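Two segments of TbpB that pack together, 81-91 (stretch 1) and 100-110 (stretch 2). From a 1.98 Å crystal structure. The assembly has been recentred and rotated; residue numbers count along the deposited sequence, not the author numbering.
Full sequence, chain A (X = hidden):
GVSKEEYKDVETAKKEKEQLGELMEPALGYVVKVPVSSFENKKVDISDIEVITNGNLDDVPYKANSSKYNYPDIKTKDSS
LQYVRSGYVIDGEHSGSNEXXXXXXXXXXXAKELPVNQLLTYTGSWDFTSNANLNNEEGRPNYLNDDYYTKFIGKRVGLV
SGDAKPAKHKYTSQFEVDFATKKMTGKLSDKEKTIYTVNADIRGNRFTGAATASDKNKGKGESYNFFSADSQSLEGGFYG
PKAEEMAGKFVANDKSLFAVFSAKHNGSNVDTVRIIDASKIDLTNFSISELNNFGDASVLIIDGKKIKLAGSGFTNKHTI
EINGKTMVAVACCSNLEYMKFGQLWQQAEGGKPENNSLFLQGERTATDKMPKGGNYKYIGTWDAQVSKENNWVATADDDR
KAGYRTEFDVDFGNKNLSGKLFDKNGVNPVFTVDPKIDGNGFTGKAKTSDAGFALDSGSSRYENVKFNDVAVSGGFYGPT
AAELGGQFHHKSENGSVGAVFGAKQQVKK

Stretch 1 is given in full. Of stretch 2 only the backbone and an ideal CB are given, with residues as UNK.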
# COMPACT_ATOMS: atom_id res chain seq x y z
N LEU A 81 -7.65 12.37 -13.52
CA LEU A 81 -7.12 11.58 -12.39
C LEU A 81 -7.59 10.15 -12.54
O LEU A 81 -8.79 9.89 -12.54
CB LEU A 81 -7.59 12.15 -11.02
CG LEU A 81 -7.03 13.55 -10.73
CD1 LEU A 81 -7.55 14.11 -9.42
CD2 LEU A 81 -5.47 13.50 -10.70
N GLN A 82 -6.64 9.21 -12.67
CA GLN A 82 -6.98 7.79 -12.85
C GLN A 82 -6.95 6.97 -11.57
O GLN A 82 -7.58 5.91 -11.48
CB GLN A 82 -6.00 7.15 -13.85
CG GLN A 82 -6.00 7.81 -15.23
CD GLN A 82 -4.98 7.15 -16.10
OE1 GLN A 82 -3.87 7.65 -16.25
NE2 GLN A 82 -5.32 5.98 -16.63
N TYR A 83 -6.22 7.43 -10.56
CA TYR A 83 -5.94 6.55 -9.40
C TYR A 83 -6.30 7.21 -8.08
O TYR A 83 -6.29 6.53 -7.06
CB TYR A 83 -4.43 6.21 -9.35
CG TYR A 83 -4.00 5.48 -10.60
CD1 TYR A 83 -4.42 4.16 -10.82
CD2 TYR A 83 -3.17 6.10 -11.55
CE1 TYR A 83 -4.05 3.45 -11.97
CE2 TYR A 83 -2.77 5.40 -12.70
CZ TYR A 83 -3.22 4.07 -12.91
OH TYR A 83 -2.85 3.34 -14.04
N VAL A 84 -6.56 8.52 -8.07
CA VAL A 84 -6.86 9.19 -6.78
C VAL A 84 -8.10 10.09 -6.88
O VAL A 84 -8.50 10.46 -7.98
CB VAL A 84 -5.64 10.02 -6.26
CG1 VAL A 84 -4.41 9.16 -6.13
CG2 VAL A 84 -5.32 11.26 -7.19
N ARG A 85 -8.70 10.44 -5.75
CA ARG A 85 -9.78 11.46 -5.75
C ARG A 85 -9.86 12.06 -4.37
O ARG A 85 -9.86 11.33 -3.37
CB ARG A 85 -11.16 10.83 -6.08
CG ARG A 85 -12.29 11.88 -6.17
CD ARG A 85 -13.64 11.25 -6.60
NE ARG A 85 -14.68 12.29 -6.84
CZ ARG A 85 -15.88 12.05 -7.35
NH1 ARG A 85 -16.21 10.80 -7.75
NH2 ARG A 85 -16.75 13.07 -7.53
N SER A 86 -9.93 13.38 -4.28
CA SER A 86 -10.21 14.02 -3.01
C SER A 86 -11.33 15.04 -3.23
O SER A 86 -11.64 15.45 -4.37
CB SER A 86 -8.92 14.66 -2.46
OG SER A 86 -8.47 15.66 -3.38
N GLY A 87 -11.99 15.45 -2.15
CA GLY A 87 -13.07 16.45 -2.29
C GLY A 87 -13.99 16.45 -1.09
O GLY A 87 -13.55 16.24 0.05
N TYR A 88 -15.25 16.74 -1.34
CA TYR A 88 -16.21 16.84 -0.25
C TYR A 88 -17.57 16.34 -0.75
O TYR A 88 -17.79 16.22 -1.97
CB TYR A 88 -16.32 18.32 0.21
CG TYR A 88 -16.49 19.32 -0.93
CD1 TYR A 88 -17.74 19.48 -1.59
CD2 TYR A 88 -15.40 20.08 -1.38
CE1 TYR A 88 -17.87 20.38 -2.67
CE2 TYR A 88 -15.53 21.01 -2.44
CZ TYR A 88 -16.77 21.15 -3.06
OH TYR A 88 -16.87 22.04 -4.06
N VAL A 89 -18.46 16.06 0.19
CA VAL A 89 -19.83 15.65 -0.05
C VAL A 89 -20.57 16.49 0.99
O VAL A 89 -20.51 16.18 2.18
CB VAL A 89 -20.02 14.11 0.23
CG1 VAL A 89 -21.53 13.68 0.17
CG2 VAL A 89 -19.23 13.29 -0.74
N ILE A 90 -21.19 17.59 0.59
CA ILE A 90 -21.82 18.48 1.57
C ILE A 90 -23.22 18.94 1.16
O ILE A 90 -23.63 18.81 -0.01
CB ILE A 90 -20.98 19.73 1.89
CG1 ILE A 90 -20.88 20.65 0.65
CG2 ILE A 90 -19.57 19.35 2.49
CD1 ILE A 90 -20.06 22.00 0.85
N ASP A 91 -23.96 19.45 2.13
CA ASP A 91 -25.20 20.18 1.85
C ASP A 91 -24.83 21.61 1.60
O ASP A 91 -24.37 22.30 2.52
CB ASP A 91 -26.15 20.08 3.07
CG ASP A 91 -27.59 20.47 2.72
OD1 ASP A 91 -27.78 21.20 1.73
OD2 ASP A 91 -28.51 20.03 3.44
N UNK A 100 -23.93 18.34 7.98
CA UNK A 100 -23.35 19.18 6.91
C UNK A 100 -22.65 18.37 5.76
O UNK A 100 -22.71 18.76 4.58
CB UNK A 100 -22.34 20.14 7.54
N UNK A 101 -21.97 17.27 6.11
CA UNK A 101 -21.30 16.43 5.13
C UNK A 101 -19.91 15.96 5.56
O UNK A 101 -19.61 15.82 6.77
CB UNK A 101 -21.19 17.19 3.81
N UNK A 102 -19.07 15.70 4.55
CA UNK A 102 -17.81 15.00 4.75
C UNK A 102 -16.73 15.52 3.81
O UNK A 102 -17.03 16.04 2.72
CB UNK A 102 -18.00 13.50 4.55
N UNK A 103 -15.48 15.35 4.24
CA UNK A 103 -14.28 15.69 3.43
C UNK A 103 -13.42 14.41 3.41
O UNK A 103 -13.28 13.72 4.46
CB UNK A 103 -13.51 16.88 4.00
N UNK A 104 -12.87 14.08 2.24
CA UNK A 104 -12.16 12.79 2.08
C UNK A 104 -11.04 12.82 1.03
O UNK A 104 -10.97 13.74 0.17
CB UNK A 104 -13.16 11.70 1.70
N UNK A 105 -10.14 11.85 1.10
CA UNK A 105 -9.38 11.45 -0.10
C UNK A 105 -9.40 9.96 -0.19
O UNK A 105 -9.52 9.27 0.84
CB UNK A 105 -7.94 11.97 -0.07
N UNK A 106 -9.19 9.45 -1.41
CA UNK A 106 -8.93 8.03 -1.58
C UNK A 106 -8.13 7.78 -2.85
O UNK A 106 -7.98 8.68 -3.70
CB UNK A 106 -10.24 7.24 -1.61
N UNK A 107 -7.59 6.57 -2.94
CA UNK A 107 -6.85 6.11 -4.13
C UNK A 107 -6.92 4.61 -4.29
O UNK A 107 -7.25 3.88 -3.35
CB UNK A 107 -5.39 6.54 -4.05
N UNK A 108 -6.57 4.13 -5.49
CA UNK A 108 -6.38 2.70 -5.67
C UNK A 108 -5.04 2.45 -6.33
O UNK A 108 -4.41 3.40 -6.82
CB UNK A 108 -7.51 2.09 -6.50
N UNK A 109 -4.61 1.20 -6.35
CA UNK A 109 -3.31 0.81 -6.93
C UNK A 109 -2.10 1.52 -6.28
O UNK A 109 -1.32 2.18 -6.97
CB UNK A 109 -3.32 1.11 -8.43
N UNK A 110 -1.93 1.38 -4.94
CA UNK A 110 -0.76 1.97 -4.26
C UNK A 110 0.54 1.59 -5.00
O UNK A 110 0.73 0.43 -5.30
CB UNK A 110 -0.70 1.50 -2.80

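The two strands, 84-91 and 101-107, run antiparallel at 176°, so positions 101-107 can each be judged against a cross-strand partner.

At position 100 CA-to-CB points sideways, and no atom of stretch 1 lies within 5.5 Å of the ideal CB. Many side chains fit; a long donor could reach back to the carbonyl O of Asp 91. The residue is Lys 100, whose NZ donates to Asp 91 O at 3.0 Å, while Lys 100 O accepts from Asp 91 N at 2.8 Å.

Position 101 is decided by backbone alone. Phi/psi of 138/-153 would jam a CB against the preceding carbonyl, and the ideal CB lies 2.0 Å from Val 89 O. Only glycine suits, and Gly 101 is found.

Position 102 pairs with Val 89 through two backbone hydrogen bonds and shares its face. Beta-branched or aromatic groups would suit; Tyr 102 (chi1 m) is present.

Position 103, opposite Tyr 88, has its ideal CB 4.9 Å from Tyr 88 CB. A modest apolar group fits: Val 103 CG2 lies 4.3 Å from Tyr 88 CB.

At position 104 the partner, Gly 87, has no side chain, leaving space between Arg 85 and Val 89 for a large planar group. Tyr 104, with chi1 p, fills it, with 108 Å² of it covered by stretch 1: Gly 87 N lies over one ring face, and Tyr 104 CE2 is 4.3 Å from Val 89 CG2. Tyr 104 OH approaches Arg 85 NE at 3.1 Å, but the angle is too poor for a hydrogen bond; a water links the hydroxyl to Tyr 88 O.

At position 105 the ideal CB is 3.7 Å from Ser 86 CB, a small neighbour that tolerates many residues. Tyr 105 leads its ring away.

Position 106 shares a face with the extended Arg 85, so a flexible chain is plausible. Lys 106 CG comes to 4.5 Å from Arg 85 CB, then the chain leads away.

At position 107 an ideal CB would be tight, 3.1 Å from Tyr 83 O. Glycine is favoured, and Gly 107 CA sits 3.0 Å from Tyr 83 O.

Position 108 points sideways near Tyr 83, where polar or small groups fit. Asn 108 OD1 meets the ring edge, 3.5 Å from Tyr 83 CD1.

Position 109 points toward stretch 1 with phi/psi of 59/57, a left-handed conformation easiest for glycine, asparagine or aspartate. The short gap to Tyr 83 suits a small side chain. Ser 109 is found, its CB 4.1 Å from Tyr 83 CD1.

Position 110, out of reach, is Pro 110.

Stretch 2, residues 100-110: KGYVYYKGNSP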
# COMPACT_ATOMS: atom_id res chain seq x y z
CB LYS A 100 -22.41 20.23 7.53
CG LYS A 100 -21.59 21.05 6.53
CD LYS A 100 -22.46 22.00 5.64
CE LYS A 100 -21.54 22.87 4.81
NZ LYS A 100 -22.33 23.84 4.00
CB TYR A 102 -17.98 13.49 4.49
CG TYR A 102 -19.04 12.85 5.35
CD1 TYR A 102 -18.70 12.26 6.56
CD2 TYR A 102 -20.40 12.85 4.96
CE1 TYR A 102 -19.66 11.69 7.37
CE2 TYR A 102 -21.38 12.29 5.79
CZ TYR A 102 -20.99 11.71 6.97
OH TYR A 102 -21.92 11.15 7.83
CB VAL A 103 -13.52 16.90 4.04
CG1 VAL A 103 -12.23 17.25 3.23
CG2 VAL A 103 -14.48 18.16 4.12
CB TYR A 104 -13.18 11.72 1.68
CG TYR A 104 -13.64 11.90 0.24
CD1 TYR A 104 -13.03 11.18 -0.80
CD2 TYR A 104 -14.62 12.83 -0.08
CE1 TYR A 104 -13.39 11.39 -2.12
CE2 TYR A 104 -15.01 13.02 -1.39
CZ TYR A 104 -14.36 12.31 -2.40
OH TYR A 104 -14.73 12.49 -3.71
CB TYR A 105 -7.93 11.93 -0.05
CG TYR A 105 -6.96 11.06 0.77
CD1 TYR A 105 -6.20 10.03 0.16
CD2 TYR A 105 -6.75 11.32 2.13
CE1 TYR A 105 -5.31 9.23 0.92
CE2 TYR A 105 -5.82 10.54 2.90
CZ TYR A 105 -5.10 9.51 2.25
OH TYR A 105 -4.23 8.74 2.96
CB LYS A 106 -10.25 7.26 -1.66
CG LYS A 106 -11.14 7.75 -2.86
CD LYS A 106 -12.17 6.70 -3.30
CE LYS A 106 -13.29 6.55 -2.34
NZ LYS A 106 -14.15 5.36 -2.72
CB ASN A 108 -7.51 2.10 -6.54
CG ASN A 108 -7.59 2.75 -7.91
OD1 ASN A 108 -6.70 2.57 -8.73
ND2 ASN A 108 -8.66 3.51 -8.15
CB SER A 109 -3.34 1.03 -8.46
OG SER A 109 -2.10 0.63 -9.00
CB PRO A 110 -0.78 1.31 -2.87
CG PRO A 110 -2.25 0.90 -2.66
CD PRO A 110 -2.74 0.53 -4.03
O HOH W 1 -16.31 14.78 -4.00
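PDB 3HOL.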